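Lmo2470 protein (Listeria monocytogenes EGD-e, PDB 5HL3) is a calcium-binding internalin with leucine-rich repeats that interacts with afadin and facilitates basement membrane crossing. Local coordinates at residues 82-88 against 112-116; 116-122 against 139-145; 199-205 against 220-226. All blocks are in the same frame, centred on the assembly; numbering follows the deposited sequence. Where two conformers were deposited one is given.

In the fold
The three contacts each join successive coils of the leucine-rich repeat solenoid, whose ten-strand parallel sheet runs from strand 50-53 to strand 260-261. They follow one another along the chain. Contact 1 pairs the loop after strand 76-79 with the region of strand 113-114. Contact 2 continues from there: it shares Leu116, and Glu88 of contact 1 packs on Pro117 of contact 2. Their centres lie about 17 Å apart. Contact 3 joins the loops that follow strands 196-198 and 218-220, with its centre about 27 Å from those of the other two. Together they sample how stacked coils are held together at two places along an elongated internalin.

Contact 1 of 3, residues 82-88 against 112-116; sequences FGAKLTE and RNLSL
The two segments run side by side in the same direction, with CA atoms paired as Ala84-Arg112 (6.1 Å), Thr87-Leu114 (4.4 Å) and Glu88-Ser115 (5.4 Å). Phe82 is extended with chi1 p. Its ring meets Arg112 and Leu114: CE2 is 3.6 Å from Arg112 CB and 3.8 Å from Leu114 CD2. Phe82 O accepts a hydrogen bond from Arg112 NE at 2.8 Å, and water 1 links Phe82 O to Arg112 NH2. Gly83 to Leu86 form a type I beta turn, closed by Leu86 N to Gly83 O at 3.2 Å. Ala84 N lies over one face of the Arg112 guanidinium. Water 4 lies between Leu86 O (2.8 Å) and Asn113 O (2.9 Å). At Thr87 the backbones meet directly. Thr87 O accepts from Ser115 N at 2.8 Å, and Leu114 CA approaches the same Thr87 O at 3.2 Å in a CA-H...O contact. Glu88 has chi1 and chi2 t, and its OE2 accepts from Ser115 OG at 2.6 Å. Water 5 joins Ser115 OG to Thr87 OG1. This is the stacking of neighbouring coils in a leucine-rich repeat solenoid, here on the loop side after the sheet strands. Phe82 meets Phe103 of strand 100-103 edge-to-face. Leu86 packs on Phe103 and on helix 60-63, while strand 113-114 pairs in parallel with strand 134-135.

Contact 2 of 3, residues 116-122 against 139-145; sequences LPNYQNY and IPDFTGM
Leu116 and Phe142 form the apolar centre. Leu116 has chi1 t, and its CD2 meets the edge of the Phe142 ring at CE1, 3.7 Å away. Leu116 CG also lies 4.0 Å from Pro140 CD. Further along, Met145, modelled as selenomethionine, makes a Met-aromatic contact with Tyr119: SE is 5.5 Å from the ring centroid and 4.1 Å from Tyr119 CB. The Tyr119 hydroxyl bonds to Phe89 O in the preceding coil. Neither segment is regular helix or strand. They are matching parts of successive leucine-rich repeat coils, and each has a proline followed by an inverse gamma turn, centred on Asn118 and Asp141. The two segments run in the same direction with CA pairs Leu116-Ile139 (6.4 Å), Asn118-Phe142 (5.5 Å), Gln120-Gly144 (4.6 Å) and Tyr122-Met145 (6.7 Å). Gly144 CA comes 3.5 Å from Tyr119 O. A CB on Gly144 would clash with that oxygen. Asn118, with chi1 t, bonds twice to Thr143: OD1 accepts from Thr143 N at 3.0 Å, and ND2 donates to Thr143 OG1 at 3.0 Å. Gln120 NE2 also donates to Thr143 OG1 at 3.0 Å, and to Asn118 O at 3.0 Å. Water 6 joins Asn118 OD1, Tyr119 O and Gly144 N. At the outer edge, water 8 links Gln120 O with Gly144 O, and water 9 links Gln120 OE1 with Thr143 O.

Contact 3 of 3, residues 199-205 against 220-226; sequences LNANLLT and NLRHNNL
Asn224, Asn225 and Leu204 lose the largest areas here. Asn224 has chi1 m and bridges the two parallel coils. Its ND2 donates to Leu199 O at 3.0 Å and to Leu221 O of its own coil at 3.0 Å, while its OD1 accepts from Leu204 N at 3.0 Å. This is a rung of the asparagine ladder of leucine-rich repeats, and Asn202 fills the same place one coil earlier. Asn225 N donates to Leu204 O at 2.8 Å. Leu204, chi1 m and chi2 t, is buried, with Leu204 CD1 4.3 Å from Leu221 CD2. The backbones match closely: CA atoms of Asn200-Arg222, Ala201-His223 and Thr205-Leu226 lie 4.6, 4.7 and 4.4 Å apart. Ala201 and His223 both take left-handed angles. Leu199 N to Asn220 O and Ala201 N to Arg222 O, each 2.9 Å, continue the sheet bonding of strands 196-198 and 218-220. Beyond, Asn247 of the next coil bonds to Leu221 O, and Leu221 packs on strand 241-243.

Contact 1 of 3, residues 82-88 against 112-116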
loop_
_atom_site.group_PDB
_atom_site.type_symbol
_atom_site.label_atom_id
_atom_site.label_comp_id
_atom_site.label_asym_id
_atom_site.label_seq_id
_atom_site.Cartn_x
_atom_site.Cartn_y
_atom_site.Cartn_z
ATOM N N PHE A 82 -20.365 10.023 2.179
ATOM C CA PHE A 82 -20.294 10.922 3.315
ATOM C C PHE A 82 -19.727 12.259 2.903
ATOM O O PHE A 82 -18.951 12.362 1.934
ATOM C CB PHE A 82 -19.484 10.275 4.477
ATOM C CG PHE A 82 -18.060 9.911 4.118
ATOM C CD1 PHE A 82 -17.777 8.751 3.416
ATOM C CD2 PHE A 82 -17.010 10.713 4.541
ATOM C CE1 PHE A 82 -16.478 8.408 3.100
ATOM C CE2 PHE A 82 -15.700 10.361 4.254
ATOM C CZ PHE A 82 -15.438 9.221 3.505
ATOM N N GLY A 83 -20.137 13.278 3.644
ATOM C CA GLY A 83 -19.694 14.638 3.408
ATOM C C GLY A 83 -18.476 15.054 4.207
ATOM O O GLY A 83 -17.971 14.322 5.060
ATOM N N ALA A 84 -18.090 16.312 3.999
ATOM C CA ALA A 84 -16.870 16.859 4.591
ATOM C C ALA A 84 -16.938 17.051 6.095
ATOM O O ALA A 84 -15.893 17.188 6.737
ATOM C CB ALA A 84 -16.515 18.177 3.914
ATOM N N LYS A 85 -18.143 17.058 6.655
ATOM C CA LYS A 85 -18.315 17.250 8.091
ATOM C C LYS A 85 -18.410 15.946 8.887
ATOM O O LYS A 85 -18.553 15.970 10.107
ATOM C CB LYS A 85 -19.501 18.175 8.380
ATOM C CG LYS A 85 -19.318 19.541 7.763
ATOM C CD LYS A 85 -20.470 20.461 8.096
ATOM C CE LYS A 85 -20.366 21.776 7.353
ATOM N NZ LYS A 85 -21.676 22.480 7.288
ATOM N N LEU A 86 -18.360 14.811 8.185
ATOM C CA LEU A 86 -18.164 13.512 8.853
ATOM C C LEU A 86 -16.693 13.153 8.693
ATOM O O LEU A 86 -16.267 12.762 7.606
ATOM C CB LEU A 86 -19.019 12.397 8.239
ATOM C CG LEU A 86 -18.906 11.056 9.001
ATOM C CD1 LEU A 86 -19.538 11.138 10.397
ATOM C CD2 LEU A 86 -19.514 9.915 8.198
ATOM N N THR A 87 -15.925 13.276 9.771
ATOM C CA THR A 87 -14.508 12.946 9.725
ATOM C C THR A 87 -14.136 11.794 10.662
ATOM O O THR A 87 -12.976 11.425 10.737
ATOM C CB THR A 87 -13.620 14.164 10.038
ATOM O OG1 THR A 87 -13.867 14.618 11.380
ATOM C CG2 THR A 87 -13.895 15.321 9.081
ATOM N N GLU A 88 -15.101 11.229 11.363
ATOM C CA GLU A 88 -14.820 10.154 12.301
ATOM C C GLU A 88 -16.069 9.365 12.616
ATOM O O GLU A 88 -17.150 9.966 12.829
ATOM C CB GLU A 88 -14.267 10.765 13.579
ATOM C CG GLU A 88 -13.967 9.820 14.701
ATOM C CD GLU A 88 -13.270 10.550 15.806
ATOM O OE1 GLU A 88 -13.959 10.862 16.792
ATOM O OE2 GLU A 88 -12.097 10.890 15.616
ATOM N N ARG A 112 -11.781 13.505 0.893
ATOM C CA ARG A 112 -12.317 13.497 2.260
ATOM C C ARG A 112 -11.215 13.180 3.264
ATOM O O ARG A 112 -10.267 12.511 2.943
ATOM C CB ARG A 112 -13.441 12.462 2.391
ATOM C CG ARG A 112 -14.687 12.718 1.564
ATOM C CD ARG A 112 -15.574 13.795 2.178
ATOM N NE ARG A 112 -16.748 14.037 1.346
ATOM C CZ ARG A 112 -16.817 14.894 0.351
ATOM N NH1 ARG A 112 -15.793 15.696 0.092
ATOM N NH2 ARG A 112 -17.943 15.000 -0.370
ATOM N N ASN A 113 -11.362 13.715 4.473
ATOM C CA ASN A 113 -10.444 13.531 5.584
ATOM C C ASN A 113 -11.103 12.684 6.663
ATOM O O ASN A 113 -12.296 12.891 6.972
ATOM C CB ASN A 113 -10.142 14.880 6.242
ATOM C CG ASN A 113 -9.502 15.891 5.318
ATOM O OD1 ASN A 113 -8.644 15.587 4.508
ATOM N ND2 ASN A 113 -9.826 17.146 5.556
ATOM N N LEU A 114 -10.366 11.748 7.249
ATOM C CA LEU A 114 -10.888 10.905 8.327
ATOM C C LEU A 114 -9.856 10.698 9.412
ATOM O O LEU A 114 -8.674 10.572 9.109
ATOM C CB LEU A 114 -11.260 9.492 7.822
ATOM C CG LEU A 114 -12.443 9.393 6.849
ATOM C CD1 LEU A 114 -12.543 7.958 6.377
ATOM C CD2 LEU A 114 -13.756 9.855 7.490
ATOM N N SER A 115 -10.280 10.684 10.674
ATOM C CA SER A 115 -9.401 10.280 11.775
ATOM C C SER A 115 -9.780 8.879 12.243
ATOM O O SER A 115 -10.929 8.460 12.077
ATOM C CB SER A 115 -9.440 11.278 12.939
ATOM O OG SER A 115 -10.769 11.475 13.416
ATOM N N LEU A 116 -8.798 8.182 12.824
ATOM C CA LEU A 116 -8.947 6.830 13.328
ATOM C C LEU A 116 -8.759 6.847 14.841
ATOM O O LEU A 116 -7.630 6.860 15.327
ATOM C CB LEU A 116 -7.969 5.856 12.649
ATOM C CG LEU A 116 -8.018 4.411 13.173
ATOM C CD1 LEU A 116 -9.428 3.851 13.296
ATOM C CD2 LEU A 116 -7.166 3.513 12.296
HETATM O O HOH W 1 -20.610 13.755 -0.348
HETATM O O HOH W 2 -13.334 16.029 4.814
HETATM O O HOH W 3 -12.662 18.087 6.546
HETATM O O HOH W 4 -14.626 13.749 5.552
HETATM O O HOH W 5 -11.921 13.943 13.154
#

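Contact 2 of 3, residues 116-122 against 139-145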
loop_
_atom_site.group_PDB
_atom_site.type_symbol
_atom_site.label_atom_id
_atom_site.label_comp_id
_atom_site.label_asym_id
_atom_site.label_seq_id
_atom_site.Cartn_x
_atom_site.Cartn_y
_atom_site.Cartn_z
ATOM N N LEU A 116 -8.798 8.182 12.824
ATOM C CA LEU A 116 -8.947 6.830 13.328
ATOM C C LEU A 116 -8.759 6.847 14.841
ATOM O O LEU A 116 -7.630 6.860 15.327
ATOM C CB LEU A 116 -7.969 5.856 12.649
ATOM C CG LEU A 116 -8.018 4.411 13.173
ATOM C CD1 LEU A 116 -9.428 3.851 13.296
ATOM C CD2 LEU A 116 -7.166 3.513 12.296
ATOM N N PRO A 117 -9.859 6.851 15.601
ATOM C CA PRO A 117 -9.755 6.811 17.051
ATOM C C PRO A 117 -9.127 5.535 17.574
ATOM O O PRO A 117 -9.164 4.507 16.910
ATOM C CB PRO A 117 -11.233 6.853 17.515
ATOM C CG PRO A 117 -11.971 7.401 16.420
ATOM C CD PRO A 117 -11.256 7.030 15.176
ATOM N N ASN A 118 -8.590 5.606 18.792
ATOM C CA ASN A 118 -8.126 4.409 19.476
ATOM C C ASN A 118 -9.383 3.778 20.123
ATOM O O ASN A 118 -9.572 3.835 21.335
ATOM C CB ASN A 118 -7.061 4.812 20.488
ATOM C CG ASN A 118 -6.478 3.631 21.227
ATOM O OD1 ASN A 118 -6.515 2.494 20.752
ATOM N ND2 ASN A 118 -5.982 3.897 22.438
ATOM N N TYR A 119 -10.198 3.143 19.296
ATOM C CA TYR A 119 -11.510 2.656 19.733
ATOM C C TYR A 119 -11.403 1.751 20.942
ATOM O O TYR A 119 -10.599 0.802 20.951
ATOM C CB TYR A 119 -12.199 1.868 18.612
ATOM C CG TYR A 119 -12.674 2.714 17.450
ATOM C CD1 TYR A 119 -13.707 3.637 17.611
ATOM C CD2 TYR A 119 -12.124 2.575 16.202
ATOM C CE1 TYR A 119 -14.164 4.410 16.553
ATOM C CE2 TYR A 119 -12.584 3.320 15.128
ATOM C CZ TYR A 119 -13.577 4.246 15.322
ATOM O OH TYR A 119 -13.998 5.003 14.246
ATOM N N GLN A 120 -12.282 2.000 21.920
ATOM C CA GLN A 120 -12.360 1.182 23.107
ATOM C C GLN A 120 -13.635 0.365 23.236
ATOM O O GLN A 120 -13.654 -0.611 24.005
ATOM C CB GLN A 120 -12.210 2.055 24.367
ATOM C CG GLN A 120 -10.885 2.826 24.418
ATOM C CD GLN A 120 -9.703 1.898 24.496
ATOM O OE1 GLN A 120 -9.651 1.026 25.382
ATOM N NE2 GLN A 120 -8.744 2.067 23.608
ATOM N N ASN A 121 -14.691 0.738 22.510
ATOM C CA ASN A 121 -15.993 0.094 22.696
ATOM C C ASN A 121 -16.330 -0.960 21.641
ATOM O O ASN A 121 -17.446 -1.478 21.630
ATOM C CB ASN A 121 -17.108 1.145 22.767
ATOM C CG ASN A 121 -16.974 2.037 23.970
ATOM O OD1 ASN A 121 -16.795 1.551 25.086
ATOM N ND2 ASN A 121 -17.088 3.329 23.756
ATOM N N TYR A 122 -15.363 -1.311 20.798
ATOM C CA TYR A 122 -15.547 -2.334 19.758
ATOM C C TYR A 122 -14.488 -3.419 19.921
ATOM O O TYR A 122 -13.668 -3.632 19.026
ATOM C CB TYR A 122 -15.470 -1.712 18.349
ATOM C CG TYR A 122 -16.345 -0.487 18.184
ATOM C CD1 TYR A 122 -17.708 -0.513 18.528
ATOM C CD2 TYR A 122 -15.844 0.700 17.648
ATOM C CE1 TYR A 122 -18.504 0.600 18.397
ATOM C CE2 TYR A 122 -16.656 1.825 17.500
ATOM C CZ TYR A 122 -17.991 1.770 17.880
ATOM O OH TYR A 122 -18.834 2.868 17.759
ATOM N N ILE A 139 -2.001 6.971 12.955
ATOM C CA ILE A 139 -2.657 5.707 13.257
ATOM C C ILE A 139 -2.327 5.414 14.721
ATOM O O ILE A 139 -1.147 5.382 15.084
ATOM C CB ILE A 139 -2.107 4.528 12.404
ATOM C CG1 ILE A 139 -2.242 4.833 10.901
ATOM C CG2 ILE A 139 -2.818 3.198 12.759
ATOM C CD1 ILE A 139 -1.511 3.836 10.023
ATOM N N PRO A 140 -3.343 5.201 15.578
ATOM C CA PRO A 140 -3.033 4.902 16.994
ATOM C C PRO A 140 -2.358 3.553 17.186
ATOM O O PRO A 140 -2.555 2.621 16.376
ATOM C CB PRO A 140 -4.413 4.879 17.678
ATOM C CG PRO A 140 -5.402 4.861 16.628
ATOM C CD PRO A 140 -4.797 5.240 15.316
ATOM N N ASP A 141 -1.564 3.434 18.264
ATOM C CA ASP A 141 -1.053 2.134 18.681
ATOM C C ASP A 141 -2.235 1.512 19.472
ATOM O O ASP A 141 -2.325 1.640 20.674
ATOM C CB ASP A 141 0.209 2.297 19.522
ATOM C CG ASP A 141 0.876 0.980 19.857
ATOM O OD1 ASP A 141 0.550 -0.054 19.241
ATOM O OD2 ASP A 141 1.733 0.990 20.779
ATOM N N PHE A 142 -3.121 0.857 18.734
ATOM C CA PHE A 142 -4.410 0.405 19.271
ATOM C C PHE A 142 -4.277 -0.344 20.574
ATOM O O PHE A 142 -3.462 -1.256 20.678
ATOM C CB PHE A 142 -5.116 -0.535 18.300
ATOM C CG PHE A 142 -5.190 -0.022 16.888
ATOM C CD1 PHE A 142 -6.077 1.002 16.525
ATOM C CD2 PHE A 142 -4.374 -0.585 15.900
ATOM C CE1 PHE A 142 -6.107 1.446 15.220
ATOM C CE2 PHE A 142 -4.431 -0.167 14.601
ATOM C CZ PHE A 142 -5.294 0.844 14.270
ATOM N N THR A 143 -5.122 -0.008 21.535
ATOM C CA THR A 143 -5.131 -0.699 22.835
ATOM C C THR A 143 -6.436 -1.392 23.122
ATOM O O THR A 143 -6.509 -2.093 24.117
ATOM C CB THR A 143 -4.850 0.281 24.000
ATOM O OG1 THR A 143 -5.811 1.339 23.952
ATOM C CG2 THR A 143 -3.434 0.847 23.958
ATOM N N GLY A 144 -7.463 -1.202 22.289
ATOM C CA GLY A 144 -8.814 -1.753 22.579
ATOM C C GLY A 144 -9.380 -2.740 21.573
ATOM O O GLY A 144 -10.578 -3.096 21.651
HETATM N N MSE A 145 -8.560 -3.203 20.634
HETATM C CA MSE A 145 -9.045 -4.105 19.571
HETATM C C MSE A 145 -8.128 -5.286 19.465
HETATM O O MSE A 145 -7.422 -5.481 18.470
HETATM C CB MSE A 145 -9.167 -3.346 18.266
HETATM C CG MSE A 145 -10.296 -2.306 18.324
HETATM SE SE MSE A 145 -10.626 -1.341 16.654
HETATM C CE MSE A 145 -8.963 -0.335 16.586
HETATM O O HOH W 6 -8.095 0.397 19.966
HETATM O O HOH W 7 -12.556 -1.237 20.774
HETATM O O HOH W 8 -11.866 -2.672 24.140
HETATM O O HOH W 9 -7.795 -0.824 26.422
#

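Contact 3 of 3, residues 199-205 against 220-226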
loop_
_atom_site.group_PDB
_atom_site.type_symbol
_atom_site.label_atom_id
_atom_site.label_comp_id
_atom_site.label_asym_id
_atom_site.label_seq_id
_atom_site.Cartn_x
_atom_site.Cartn_y
_atom_site.Cartn_z
ATOM N N LEU A 199 2.963 -2.607 0.384
ATOM C CA LEU A 199 3.660 -1.297 0.510
ATOM C C LEU A 199 3.915 -0.688 -0.856
ATOM O O LEU A 199 4.749 0.204 -0.980
ATOM C CB LEU A 199 4.942 -1.481 1.285
ATOM C CG LEU A 199 4.779 -1.986 2.713
ATOM C CD1 LEU A 199 6.104 -2.321 3.340
ATOM C CD2 LEU A 199 4.053 -0.966 3.544
ATOM N N ASN A 200 3.195 -1.134 -1.880
ATOM C CA ASN A 200 3.433 -0.594 -3.213
ATOM C C ASN A 200 3.157 0.898 -3.268
ATOM O O ASN A 200 2.301 1.398 -2.552
ATOM C CB ASN A 200 2.698 -1.392 -4.288
ATOM C CG ASN A 200 1.261 -0.962 -4.527
ATOM O OD1 ASN A 200 1.005 0.007 -5.268
ATOM N ND2 ASN A 200 0.339 -1.756 -4.046
ATOM N N ALA A 201 3.880 1.615 -4.117
ATOM C CA ALA A 201 3.651 3.074 -4.314
ATOM C C ALA A 201 3.857 3.883 -3.032
ATOM O O ALA A 201 3.047 4.714 -2.636
ATOM C CB ALA A 201 2.300 3.357 -4.976
ATOM N N ASN A 202 4.968 3.625 -2.367
ATOM C CA ASN A 202 5.452 4.449 -1.257
ATOM C C ASN A 202 6.790 5.069 -1.667
ATOM O O ASN A 202 7.074 5.175 -2.864
ATOM C CB ASN A 202 5.488 3.647 0.053
ATOM C CG ASN A 202 4.131 3.595 0.719
ATOM O OD1 ASN A 202 3.706 4.548 1.365
ATOM N ND2 ASN A 202 3.427 2.497 0.544
ATOM N N LEU A 203 7.540 5.555 -0.691
ATOM C CA LEU A 203 8.833 6.248 -0.914
ATOM C C LEU A 203 9.950 5.531 -0.200
ATOM O O LEU A 203 10.931 6.136 0.225
ATOM C CB LEU A 203 8.706 7.683 -0.399
ATOM C CG LEU A 203 7.555 8.537 -1.011
ATOM C CD1 LEU A 203 7.443 9.908 -0.352
ATOM C CD2 LEU A 203 7.708 8.678 -2.520
ATOM N N LEU A 204 9.828 4.211 -0.090
ATOM C CA LEU A 204 10.811 3.455 0.669
ATOM C C LEU A 204 12.156 3.359 -0.034
ATOM O O LEU A 204 12.204 3.102 -1.236
ATOM C CB LEU A 204 10.299 2.025 0.965
ATOM C CG LEU A 204 9.012 1.925 1.796
ATOM C CD1 LEU A 204 8.481 0.514 1.737
ATOM C CD2 LEU A 204 9.290 2.327 3.226
ATOM N N THR A 205 13.247 3.492 0.732
ATOM C CA THR A 205 14.580 3.286 0.170
ATOM C C THR A 205 15.207 1.959 0.596
ATOM O O THR A 205 16.220 1.528 0.040
ATOM C CB THR A 205 15.563 4.429 0.508
ATOM O OG1 THR A 205 15.618 4.601 1.914
ATOM C CG2 THR A 205 15.117 5.699 -0.118
ATOM N N ASN A 220 4.743 -6.701 -1.042
ATOM C CA ASN A 220 4.683 -5.931 -2.290
ATOM C C ASN A 220 5.395 -4.600 -2.098
ATOM O O ASN A 220 4.932 -3.761 -1.348
ATOM C CB ASN A 220 3.218 -5.717 -2.716
ATOM C CG ASN A 220 3.112 -5.111 -4.089
ATOM O OD1 ASN A 220 4.093 -4.601 -4.628
ATOM N ND2 ASN A 220 1.936 -5.133 -4.653
ATOM N N LEU A 221 6.543 -4.440 -2.770
ATOM C CA LEU A 221 7.336 -3.211 -2.730
ATOM C C LEU A 221 7.398 -2.521 -4.076
ATOM O O LEU A 221 8.285 -1.701 -4.318
ATOM C CB LEU A 221 8.757 -3.492 -2.203
ATOM C CG LEU A 221 8.892 -4.195 -0.851
ATOM C CD1 LEU A 221 10.327 -4.448 -0.476
ATOM C CD2 LEU A 221 8.186 -3.499 0.263
ATOM N N ARG A 222 6.463 -2.839 -4.968
ATOM C CA ARG A 222 6.467 -2.250 -6.308
ATOM C C ARG A 222 6.389 -0.729 -6.223
ATOM O O ARG A 222 5.718 -0.178 -5.357
ATOM C CB ARG A 222 5.271 -2.791 -7.098
ATOM C CG ARG A 222 5.116 -2.304 -8.522
ATOM C CD ARG A 222 4.032 -3.130 -9.220
ATOM N NE ARG A 222 4.044 -2.992 -10.684
ATOM C CZ ARG A 222 3.286 -2.132 -11.350
ATOM N NH1 ARG A 222 2.486 -1.327 -10.670
ATOM N NH2 ARG A 222 3.327 -2.063 -12.680
ATOM N N HIS A 223 7.075 -0.044 -7.127
ATOM C CA HIS A 223 6.998 1.406 -7.197
ATOM C C HIS A 223 7.413 2.095 -5.898
ATOM O O HIS A 223 6.680 2.915 -5.357
ATOM C CB HIS A 223 5.600 1.874 -7.667
ATOM C CG HIS A 223 5.465 1.996 -9.159
ATOM N ND1 HIS A 223 6.254 2.848 -9.907
ATOM C CD2 HIS A 223 4.610 1.412 -10.035
ATOM C CE1 HIS A 223 5.901 2.774 -11.176
ATOM N NE2 HIS A 223 4.913 1.907 -11.283
ATOM N N ASN A 224 8.607 1.778 -5.410
ATOM C CA ASN A 224 9.206 2.495 -4.282
ATOM C C ASN A 224 10.494 3.136 -4.814
ATOM O O ASN A 224 10.631 3.343 -6.031
ATOM C CB ASN A 224 9.377 1.543 -3.098
ATOM C CG ASN A 224 8.125 1.482 -2.260
ATOM O OD1 ASN A 224 7.905 2.346 -1.438
ATOM N ND2 ASN A 224 7.290 0.524 -2.511
ATOM N N ASN A 225 11.396 3.491 -3.903
ATOM C CA ASN A 225 12.665 4.131 -4.264
ATOM C C ASN A 225 13.851 3.242 -3.867
ATOM O O ASN A 225 14.918 3.736 -3.484
ATOM C CB ASN A 225 12.783 5.499 -3.575
ATOM C CG ASN A 225 11.823 6.521 -4.134
ATOM O OD1 ASN A 225 11.504 6.530 -5.310
ATOM N ND2 ASN A 225 11.356 7.414 -3.258
ATOM N N LEU A 226 13.683 1.925 -3.954
ATOM C CA LEU A 226 14.778 0.995 -3.600
ATOM C C LEU A 226 15.872 1.164 -4.641
ATOM O O LEU A 226 15.631 0.976 -5.835
ATOM C CB LEU A 226 14.250 -0.441 -3.587
ATOM C CG LEU A 226 13.050 -0.693 -2.676
ATOM C CD1 LEU A 226 12.510 -2.096 -2.916
ATOM C CD2 LEU A 226 13.367 -0.483 -1.234
#